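Local coordinates for protein alanine racemase, biosynthetic (PDB 6A2F) that belongs to the alanine racemase family of pyridoxal-phosphate proteins, pairing a TIM-barrel N-terminal domain with a beta-rich C-terminal domain in a two-chain assembly, at residues Arg2-Thr7 with Val269-Ala274; Tyr215-Leu220 with Leu328-Val333; Met234-Gln239 with Glu322-Gly327; Ile241-Val246 with Pro263-Thr268. All blocks are in the same frame, centred on the assembly; numbering follows the deposited sequence.

Interaction 1. Residues Arg2-Thr7 with Val269-Ala274. With DLY (D-lysine), chain D.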
# COMPACT_ATOMS: atom_id res chain seq x y z
N ARG A 2 -7.54 15.55 -8.62
CA ARG A 2 -6.24 15.49 -7.95
C ARG A 2 -5.17 15.11 -8.99
O ARG A 2 -5.32 14.13 -9.71
CB ARG A 2 -6.29 14.48 -6.79
CG ARG A 2 -5.10 14.54 -5.85
CD ARG A 2 -5.34 13.72 -4.59
NE ARG A 2 -4.13 13.58 -3.78
CZ ARG A 2 -3.41 12.47 -3.67
NH1 ARG A 2 -3.76 11.37 -4.32
NH2 ARG A 2 -2.32 12.46 -2.91
N PRO A 3 -4.08 15.91 -9.07
CA PRO A 3 -3.06 15.64 -10.08
C PRO A 3 -2.16 14.48 -9.70
O PRO A 3 -1.01 14.68 -9.29
CB PRO A 3 -2.27 16.96 -10.16
CG PRO A 3 -2.74 17.81 -9.02
CD PRO A 3 -3.70 17.02 -8.18
N LEU A 4 -2.70 13.27 -9.81
CA LEU A 4 -1.94 12.04 -9.60
C LEU A 4 -2.50 10.92 -10.47
O LEU A 4 -3.67 10.52 -10.32
CB LEU A 4 -1.92 11.62 -8.13
CG LEU A 4 -1.10 10.36 -7.83
CD1 LEU A 4 0.39 10.61 -8.00
CD2 LEU A 4 -1.40 9.87 -6.43
N VAL A 5 -1.66 10.42 -11.37
CA VAL A 5 -2.07 9.41 -12.34
C VAL A 5 -0.97 8.37 -12.53
O VAL A 5 0.21 8.71 -12.68
CB VAL A 5 -2.46 10.04 -13.70
CG1 VAL A 5 -2.75 8.97 -14.74
CG2 VAL A 5 -3.68 10.95 -13.57
N ALA A 6 -1.36 7.10 -12.50
CA ALA A 6 -0.47 6.00 -12.86
C ALA A 6 -0.72 5.62 -14.32
O ALA A 6 -1.73 4.99 -14.65
CB ALA A 6 -0.67 4.82 -11.93
N THR A 7 0.20 6.01 -15.19
CA THR A 7 0.11 5.69 -16.61
C THR A 7 0.80 4.36 -16.86
O THR A 7 1.99 4.19 -16.53
CB THR A 7 0.72 6.81 -17.48
OG1 THR A 7 0.00 8.03 -17.24
CG2 THR A 7 0.64 6.48 -18.97
N VAL A 269 4.26 18.07 -3.29
CA VAL A 269 3.80 17.21 -4.38
C VAL A 269 2.53 16.45 -4.01
O VAL A 269 2.35 16.03 -2.85
CB VAL A 269 4.91 16.23 -4.82
CG1 VAL A 269 4.42 15.26 -5.88
CG2 VAL A 269 6.13 16.99 -5.32
N SER A 270 1.65 16.28 -4.99
CA SER A 270 0.36 15.61 -4.81
C SER A 270 0.48 14.08 -4.83
O SER A 270 -0.14 13.40 -5.66
CB SER A 270 -0.62 16.08 -5.89
OG SER A 270 -0.04 15.96 -7.18
N CYS A 271 1.28 13.56 -3.90
CA CYS A 271 1.47 12.12 -3.73
C CYS A 271 1.95 11.84 -2.32
O CYS A 271 2.84 12.52 -1.83
CB CYS A 271 2.48 11.56 -4.75
SG CYS A 271 2.71 9.77 -4.66
N GLY A 272 1.35 10.84 -1.67
CA GLY A 272 1.72 10.47 -0.31
C GLY A 272 1.60 8.98 -0.07
O GLY A 272 1.30 8.22 -0.99
N TYR A 273 1.81 8.56 1.17
CA TYR A 273 1.87 7.12 1.48
C TYR A 273 0.56 6.36 1.28
O TYR A 273 0.58 5.14 1.07
CB TYR A 273 2.51 6.82 2.84
CG TYR A 273 1.85 7.42 4.06
CD1 TYR A 273 0.64 6.91 4.55
CD2 TYR A 273 2.44 8.47 4.75
CE1 TYR A 273 0.04 7.46 5.67
CE2 TYR A 273 1.85 9.02 5.88
CZ TYR A 273 0.65 8.51 6.34
OH TYR A 273 0.07 9.06 7.45
N ALA A 274 -0.57 7.06 1.31
CA ALA A 274 -1.87 6.45 1.01
C ALA A 274 -2.07 6.21 -0.49
O ALA A 274 -2.98 5.49 -0.89
CB ALA A 274 -3.00 7.29 1.57
N DLY D . -0.39 16.71 6.00
CA DLY D . -1.31 15.53 6.03
C DLY D . -1.66 15.07 4.63
O DLY D . -2.82 15.13 4.22
CB DLY D . -0.63 14.39 6.79
CG DLY D . -1.59 13.55 7.63
CD DLY D . -1.10 12.11 7.74
CE DLY D . -0.07 11.94 8.85
NZ DLY D . 1.11 11.33 8.28
OXT DLY D . -0.82 14.62 3.86

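Interaction 2. Residues Tyr215-Leu220 with Leu328-Val333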
# COMPACT_ATOMS: atom_id res chain seq x y z
N TYR A 215 7.05 -6.15 -16.06
CA TYR A 215 6.63 -4.78 -15.79
C TYR A 215 7.79 -3.77 -15.86
O TYR A 215 7.63 -2.59 -15.54
CB TYR A 215 5.87 -4.72 -14.45
CG TYR A 215 4.80 -5.79 -14.34
CD1 TYR A 215 3.54 -5.61 -14.93
CD2 TYR A 215 5.05 -7.00 -13.69
CE1 TYR A 215 2.56 -6.59 -14.85
CE2 TYR A 215 4.08 -7.98 -13.61
CZ TYR A 215 2.84 -7.78 -14.19
OH TYR A 215 1.87 -8.76 -14.09
N GLY A 216 8.94 -4.25 -16.32
CA GLY A 216 10.10 -3.40 -16.55
C GLY A 216 10.82 -3.01 -15.27
O GLY A 216 11.43 -1.94 -15.19
N SER A 217 10.71 -3.87 -14.27
CA SER A 217 11.46 -3.72 -13.04
C SER A 217 12.43 -4.90 -12.94
O SER A 217 12.02 -6.05 -13.15
CB SER A 217 10.51 -3.69 -11.83
OG SER A 217 11.21 -3.82 -10.60
N THR A 218 13.69 -4.60 -12.66
CA THR A 218 14.72 -5.64 -12.54
C THR A 218 14.46 -6.63 -11.40
O THR A 218 14.14 -6.22 -10.28
CB THR A 218 16.15 -5.07 -12.40
OG1 THR A 218 17.10 -6.14 -12.43
CG2 THR A 218 16.33 -4.29 -11.09
N PRO A 219 14.59 -7.94 -11.69
CA PRO A 219 14.57 -8.99 -10.67
C PRO A 219 15.95 -9.24 -10.04
O PRO A 219 16.05 -9.99 -9.08
CB PRO A 219 14.16 -10.22 -11.46
CG PRO A 219 14.70 -9.98 -12.83
CD PRO A 219 14.62 -8.50 -13.06
N LEU A 220 16.99 -8.61 -10.58
CA LEU A 220 18.37 -8.91 -10.19
C LEU A 220 18.97 -7.84 -9.29
O LEU A 220 18.63 -6.66 -9.39
CB LEU A 220 19.25 -9.11 -11.43
CG LEU A 220 18.76 -10.07 -12.52
CD1 LEU A 220 19.65 -9.97 -13.75
CD2 LEU A 220 18.69 -11.50 -12.02
N LEU A 328 12.82 7.88 -14.40
CA LEU A 328 13.42 7.51 -13.13
C LEU A 328 12.92 6.13 -12.73
O LEU A 328 11.71 5.90 -12.61
CB LEU A 328 13.07 8.54 -12.05
CG LEU A 328 13.40 8.26 -10.58
CD1 LEU A 328 14.90 8.08 -10.34
CD2 LEU A 328 12.85 9.36 -9.69
N SER A 329 13.85 5.20 -12.53
CA SER A 329 13.52 3.80 -12.32
C SER A 329 12.90 3.54 -10.96
O SER A 329 13.41 3.98 -9.93
CB SER A 329 14.76 2.92 -12.51
OG SER A 329 14.42 1.55 -12.40
N VAL A 330 11.78 2.81 -10.98
CA VAL A 330 11.10 2.39 -9.76
C VAL A 330 12.10 1.65 -8.86
O VAL A 330 12.02 1.71 -7.62
CB VAL A 330 9.82 1.56 -10.06
CG1 VAL A 330 10.14 0.28 -10.82
CG2 VAL A 330 9.03 1.27 -8.80
N ASP A 331 13.06 0.98 -9.50
CA ASP A 331 14.11 0.24 -8.80
C ASP A 331 15.05 1.16 -8.03
O ASP A 331 15.42 0.85 -6.90
CB ASP A 331 14.87 -0.66 -9.78
CG ASP A 331 13.97 -1.68 -10.44
OD1 ASP A 331 13.14 -2.28 -9.72
OD2 ASP A 331 14.08 -1.89 -11.67
N GLU A 332 15.43 2.29 -8.63
CA GLU A 332 16.28 3.26 -7.94
C GLU A 332 15.55 3.86 -6.73
O GLU A 332 16.13 3.94 -5.64
CB GLU A 332 16.76 4.38 -8.88
CG GLU A 332 17.94 5.17 -8.34
CD GLU A 332 18.19 6.48 -9.07
OE1 GLU A 332 17.99 6.54 -10.30
OE2 GLU A 332 18.61 7.46 -8.42
N VAL A 333 14.29 4.24 -6.93
CA VAL A 333 13.48 4.83 -5.85
C VAL A 333 13.31 3.84 -4.71
O VAL A 333 13.48 4.19 -3.54
CB VAL A 333 12.11 5.35 -6.36
CG1 VAL A 333 11.30 5.96 -5.23
CG2 VAL A 333 12.30 6.37 -7.46
O HOH W 1 12.38 0.44 -14.03

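Interaction 3. Residues Met234-Gln239 with Glu322-Gly327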
# COMPACT_ATOMS: atom_id res chain seq x y z
N MET A 234 4.98 1.09 -15.65
CA MET A 234 4.23 2.08 -14.88
C MET A 234 4.96 3.41 -14.76
O MET A 234 6.15 3.46 -14.44
CB MET A 234 3.88 1.56 -13.48
CG MET A 234 2.83 2.41 -12.77
SD MET A 234 2.73 2.19 -10.98
CE MET A 234 1.96 0.58 -10.87
N SER A 235 4.23 4.49 -15.01
CA SER A 235 4.71 5.84 -14.79
C SER A 235 3.78 6.52 -13.79
O SER A 235 2.62 6.78 -14.10
CB SER A 235 4.78 6.61 -16.10
OG SER A 235 5.76 7.62 -16.04
N LEU A 236 4.29 6.78 -12.59
CA LEU A 236 3.51 7.48 -11.57
C LEU A 236 3.85 8.96 -11.61
O LEU A 236 4.96 9.37 -11.24
CB LEU A 236 3.75 6.88 -10.18
CG LEU A 236 2.89 7.39 -9.01
CD1 LEU A 236 1.42 7.07 -9.23
CD2 LEU A 236 3.37 6.84 -7.68
N GLY A 237 2.90 9.76 -12.09
CA GLY A 237 3.11 11.20 -12.25
C GLY A 237 2.22 12.03 -11.35
O GLY A 237 1.03 11.74 -11.19
N ALA A 238 2.81 13.06 -10.75
CA ALA A 238 2.07 14.02 -9.94
C ALA A 238 2.43 15.45 -10.34
O ALA A 238 2.97 15.69 -11.42
CB ALA A 238 2.32 13.78 -8.46
N GLN A 239 2.12 16.40 -9.46
CA GLN A 239 2.40 17.81 -9.71
C GLN A 239 2.84 18.56 -8.47
O GLN A 239 2.51 18.17 -7.34
CB GLN A 239 1.16 18.51 -10.28
CG GLN A 239 1.12 18.61 -11.79
CD GLN A 239 -0.22 19.10 -12.30
OE1 GLN A 239 -0.79 20.05 -11.77
NE2 GLN A 239 -0.73 18.44 -13.34
N GLU A 322 7.61 13.31 -11.77
CA GLU A 322 7.71 11.86 -11.94
C GLU A 322 8.25 11.18 -10.68
O GLU A 322 9.40 11.40 -10.29
CB GLU A 322 8.57 11.49 -13.16
CG GLU A 322 8.59 9.99 -13.45
CD GLU A 322 9.28 9.63 -14.75
OE1 GLU A 322 10.09 8.68 -14.75
OE2 GLU A 322 9.02 10.29 -15.78
N LEU A 323 7.40 10.39 -10.03
CA LEU A 323 7.82 9.61 -8.85
C LEU A 323 8.58 8.37 -9.31
O LEU A 323 9.55 7.97 -8.67
CB LEU A 323 6.62 9.23 -7.97
CG LEU A 323 5.87 10.25 -7.10
CD1 LEU A 323 6.79 11.26 -6.42
CD2 LEU A 323 4.78 10.97 -7.89
N TRP A 324 8.10 7.76 -10.39
CA TRP A 324 8.84 6.74 -11.13
C TRP A 324 8.23 6.49 -12.50
O TRP A 324 7.06 6.80 -12.72
CB TRP A 324 8.98 5.43 -10.35
CG TRP A 324 7.69 4.76 -9.92
CD1 TRP A 324 6.82 4.05 -10.71
CD2 TRP A 324 7.16 4.71 -8.59
NE1 TRP A 324 5.78 3.58 -9.96
CE2 TRP A 324 5.96 3.96 -8.65
CE3 TRP A 324 7.59 5.22 -7.36
CZ2 TRP A 324 5.17 3.72 -7.52
CZ3 TRP A 324 6.80 4.97 -6.23
CH2 TRP A 324 5.61 4.23 -6.32
N GLY A 325 9.03 5.95 -13.42
CA GLY A 325 8.59 5.66 -14.78
C GLY A 325 9.74 5.46 -15.75
O GLY A 325 10.73 4.79 -15.44
N ALA A 326 9.61 6.05 -16.94
CA ALA A 326 10.63 5.93 -17.99
C ALA A 326 11.84 6.83 -17.73
O ALA A 326 12.94 6.56 -18.22
CB ALA A 326 10.02 6.22 -19.36
N GLY A 327 11.65 7.90 -16.96
CA GLY A 327 12.73 8.83 -16.63
C GLY A 327 13.51 8.43 -15.39
O GLY A 327 14.73 8.62 -15.33
O HOH W 2 7.78 8.09 -17.75

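Interaction 4. Residues Ile241-Val246 with Pro263-Thr268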
# COMPACT_ATOMS: atom_id res chain seq x y z
N ILE A 241 2.11 21.36 -6.13
CA ILE A 241 0.86 22.02 -5.72
C ILE A 241 1.15 23.20 -4.78
O ILE A 241 0.25 23.97 -4.43
CB ILE A 241 -0.14 21.04 -5.06
CG1 ILE A 241 0.45 20.42 -3.78
CG2 ILE A 241 -0.54 19.96 -6.06
CD1 ILE A 241 -0.53 19.61 -2.96
N SER A 242 2.42 23.31 -4.38
CA SER A 242 2.87 24.41 -3.54
C SER A 242 4.38 24.63 -3.68
O SER A 242 5.13 23.69 -3.96
CB SER A 242 2.51 24.16 -2.07
OG SER A 242 2.85 25.28 -1.28
N LEU A 243 4.80 25.87 -3.47
CA LEU A 243 6.21 26.24 -3.51
C LEU A 243 6.48 27.31 -2.45
O LEU A 243 5.75 28.30 -2.37
CB LEU A 243 6.58 26.71 -4.91
CG LEU A 243 8.04 26.89 -5.35
CD1 LEU A 243 8.98 25.87 -4.73
CD2 LEU A 243 8.09 26.82 -6.86
N ARG A 244 7.50 27.08 -1.64
CA ARG A 244 7.81 27.93 -0.48
C ARG A 244 9.28 28.31 -0.38
O ARG A 244 10.16 27.58 -0.84
CB ARG A 244 7.42 27.22 0.83
CG ARG A 244 5.96 27.29 1.19
CD ARG A 244 5.78 27.24 2.70
NE ARG A 244 5.50 28.56 3.29
CZ ARG A 244 6.41 29.34 3.90
NH1 ARG A 244 7.67 28.95 4.02
NH2 ARG A 244 6.04 30.51 4.39
N GLU A 245 9.53 29.45 0.25
CA GLU A 245 10.85 29.85 0.68
C GLU A 245 11.02 29.42 2.14
O GLU A 245 10.15 29.71 2.97
CB GLU A 245 11.02 31.37 0.56
CG GLU A 245 10.93 31.92 -0.85
CD GLU A 245 12.11 31.53 -1.72
OE1 GLU A 245 11.94 31.49 -2.96
OE2 GLU A 245 13.20 31.26 -1.17
N VAL A 246 12.11 28.73 2.44
CA VAL A 246 12.40 28.28 3.80
C VAL A 246 13.78 28.78 4.20
O VAL A 246 14.78 28.46 3.55
CB VAL A 246 12.33 26.74 3.93
CG1 VAL A 246 12.54 26.31 5.37
CG2 VAL A 246 10.99 26.22 3.42
N PRO A 263 19.48 29.08 2.47
CA PRO A 263 18.13 29.50 2.09
C PRO A 263 17.55 28.52 1.08
O PRO A 263 18.18 28.24 0.05
CB PRO A 263 18.34 30.88 1.46
CG PRO A 263 19.59 31.39 2.10
CD PRO A 263 20.46 30.17 2.29
N ALA A 264 16.38 27.97 1.39
CA ALA A 264 15.84 26.85 0.62
C ALA A 264 14.54 27.14 -0.10
O ALA A 264 13.73 27.97 0.33
CB ALA A 264 15.69 25.62 1.52
N ARG A 265 14.36 26.45 -1.22
CA ARG A 265 13.16 26.51 -2.03
C ARG A 265 12.52 25.13 -1.93
O ARG A 265 13.14 24.13 -2.28
CB ARG A 265 13.55 26.84 -3.47
CG ARG A 265 12.47 27.46 -4.33
CD ARG A 265 13.04 27.92 -5.67
NE ARG A 265 11.98 28.32 -6.59
CZ ARG A 265 11.37 29.51 -6.58
NH1 ARG A 265 10.42 29.77 -7.46
NH2 ARG A 265 11.70 30.43 -5.68
N ILE A 266 11.29 25.07 -1.41
CA ILE A 266 10.66 23.78 -1.10
C ILE A 266 9.27 23.62 -1.72
O ILE A 266 8.39 24.45 -1.51
CB ILE A 266 10.62 23.54 0.43
CG1 ILE A 266 12.05 23.30 0.93
CG2 ILE A 266 9.66 22.40 0.79
CD1 ILE A 266 12.19 22.26 2.02
N GLY A 267 9.11 22.55 -2.49
CA GLY A 267 7.87 22.28 -3.22
C GLY A 267 7.10 21.09 -2.69
O GLY A 267 7.70 20.08 -2.32
N THR A 268 5.78 21.21 -2.65
CA THR A 268 4.91 20.13 -2.18
C THR A 268 4.27 19.40 -3.37
O THR A 268 3.81 20.03 -4.32
CB THR A 268 3.83 20.66 -1.21
OG1 THR A 268 4.46 21.39 -0.15
CG2 THR A 268 3.01 19.51 -0.59

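Interaction 1. Residues Arg2-Thr7 with Val269-Ala274
The polar part of the contact between Arg2-Thr7 and Val269-Ala274 rests on one hydrogen bond, from Ser270 OG to Pro3 O at 2.7 Å. The hydroxyl lies 40° out of the carbonyl plane, so it meets the oxygen from above. Its torsion (chi1 52°) sets OG between the backbone N and the carbonyl carbon, and OG is also hydrogen-bonded to Gln239 N. Pro3 and Ser270 each centre an inverse gamma turn, and their CA atoms are the closest across the contact.

Charge enters through Arg2, whose extended chain lays the guanidinium with one face over Ser270 O, the NH2 atom 3.6 Å from that oxygen. Its main partners lie further on: a salt bridge to Asp275 and a hydrogen bond to Asp303 O.

Apolar contact is slight. Leu4, with CG anti to the backbone N, places CD1 4.0 Å from Cys271 CB.

Three residues on from Ser270, Tyr273 OH accepts a 2.6 Å hydrogen bond from D-lysine NZ, an atom that lies in the plane of the ring at its edge. The contact thus joins the N-terminal segment to the start of the loop that lines the D-lysine pocket through Tyr273, and the nearby guanidinium may polarise the Ser270 carbonyl.

Interaction 2. Residues Tyr215-Leu220 with Leu328-Val333
Both oxygens of Asp331 are engaged on the tight side of this contact, where the loop Tyr215-Leu220 meets the first turn of helix 330-336. Ser217 OG donates to Asp331 OD1 at 2.6 Å, meeting the syn lone pair of that oxygen. Thr218 N donates to Asp331 OD2 at 2.9 Å, fairly straight at 159° but from above the carboxylate plane. Asp331 CG stands anti to its own carbonyl carbon (chi1 -61°), which turns the carboxylate to the loop. The Thr218 side chain crosses that of Asp331 obliquely, CG2 3.3 Å from Asp331 OD2, and Val330 CG1 reaches Ser217 CB at 4.1 Å.

The looser side is bridged by water. One molecule donates to Gly216 O at 2.8 Å and is also hydrogen-bonded to Ser329 OG, at 2.8 Å. Ser329 is the N-cap of the helix, and its OG accepts a longer bond (3.3 Å) from Asp331 N. Thr218 OG1 serves its own loop, accepting from Leu220 N in an ST turn, with a further hydrogen bond to Leu223 O.

A carboxylate in the first turn, beside the positive end of the helix dipole and holding two donors, is consistent with an ionised Asp331 that ties the loop following the barrel strands to the C-terminal domain.

Interaction 3. Residues Met234-Gln239 with Glu322-Gly327
An indole lying beside a strand carries the contact of Met234-Gln239 with Glu322-Gly327. Leu236 CD2 sits over one face of Trp324, 3.8 Å from the centroid of the six-membered ring and 21° off its normal, a CH-pi contact. At the ring's edge is Met234 SD, to which Trp324 NE1 donates a weak hydrogen bond of 3.5 Å, so this Met-aromatic contact lies near the ring plane. Toward Ala238, Leu323 adds its CB against Leu236 CD2 and its CD2 against Ala238 CB (3.8 Å).

The backbone sets these positions. Leu236 and Trp324 form an antiparallel hydrogen-bonded pair, with Leu236 N donating to Trp324 O at 2.8 Å, and Leu323 N donates to Leu236 O at 2.9 Å, nearly along the C=O axis. A beta bulge shifts the register between Leu236 and Gly237, so Gly237 pairs with Glu322. Trp324 CG takes the crowded position between the backbone N and the carbonyl carbon (chi1 58°), which lays the indole alongside Leu236. Gly325 passes close to the strand, its CA 3.3 Å from Met234 O.

Further out, a water links Ser235 OG, Glu322 OE2 and Ala326 N, while Glu322 OE1 accepts from Gly327 N and so closes the turn.

The Trp324 ring packs on Leu344 and Leu345 of helix 341-346. Leu236 touches Leu4 and Ala6 of strand 4-8, and Leu323 packs on Val287 of strand 286-289.

Interaction 4. Residues Ile241-Val246 with Pro263-Thr268
Two antiparallel neighbours of the mixed sheet in the C-terminal domain meet here, strand 234-246 and strand 264-269, with a classic beta bulge at one end. The segment axes run at 163° to each other and approach to 4.5 Å. Ser242 with Thr268, Arg244 with Ile266 and Val246 with Ala264 are hydrogen-bonded pairs; among their bonds Val246 N to Ala264 O is nearly straight (2.8 Å, 172°). The non-hydrogen-bonded pairs, Leu243 with Gly267 and Glu245 with Arg265, alternate with these three.

At the bulge, Ile241 and Ser242 both face Thr268. Ile241 N donates to Thr268 O at 2.8 Å, and Thr268 N donates to Ser242 O at 2.9 Å, from above the carbonyl plane.

The face bearing Val246, Ala264 and Ile266 is apolar at this end, Val246 CG2 lying 4.0 Å from Ile266 CG1; Ala264 and Ile266 also touch Trp258. On this face as well, Ser242 OG is hydrogen-bonded to Arg130 O of the second subunit and Arg244 NE forms a salt bridge with Asp125 of the second subunit.

The other face, holding Leu243, Glu245 and Arg265, is more exposed. Arg265 extends from CG to NE, and Leu243 covers one face of its guanidinium, with CD2 3.8 Å from Arg265 NH1. The Glu245 side chain, bent at chi2 (-70°), crosses that of Arg265 obliquely and places OE1 2.9 Å from Arg265 NH2, a salt bridge at the guanidinium's edge.

Interactions 1, 3 and 4 share one mixed sheet: strand 234-246 serves both 3 and 4, and strand 4-8 of interaction 1 runs beside it, with Thr7 O and Val5 O probably accepting from Ser235 N and Gly237 N. Interactions 1, 2 and 3 are buried, whereas interaction 4 is only partly so, and its centre lies farthest from that of the chain. Chemistry follows place: a single serine-to-carbonyl bond beside a buried guanidinium in 1, a carboxylate tie in 2, aromatic and aliphatic contact in 3, and in 4 a backbone ladder with a salt bridge on its more exposed face. Interaction 2 adjoins 3 through Val330 and Trp324, while interactions 1 and 4 both touch the second subunit.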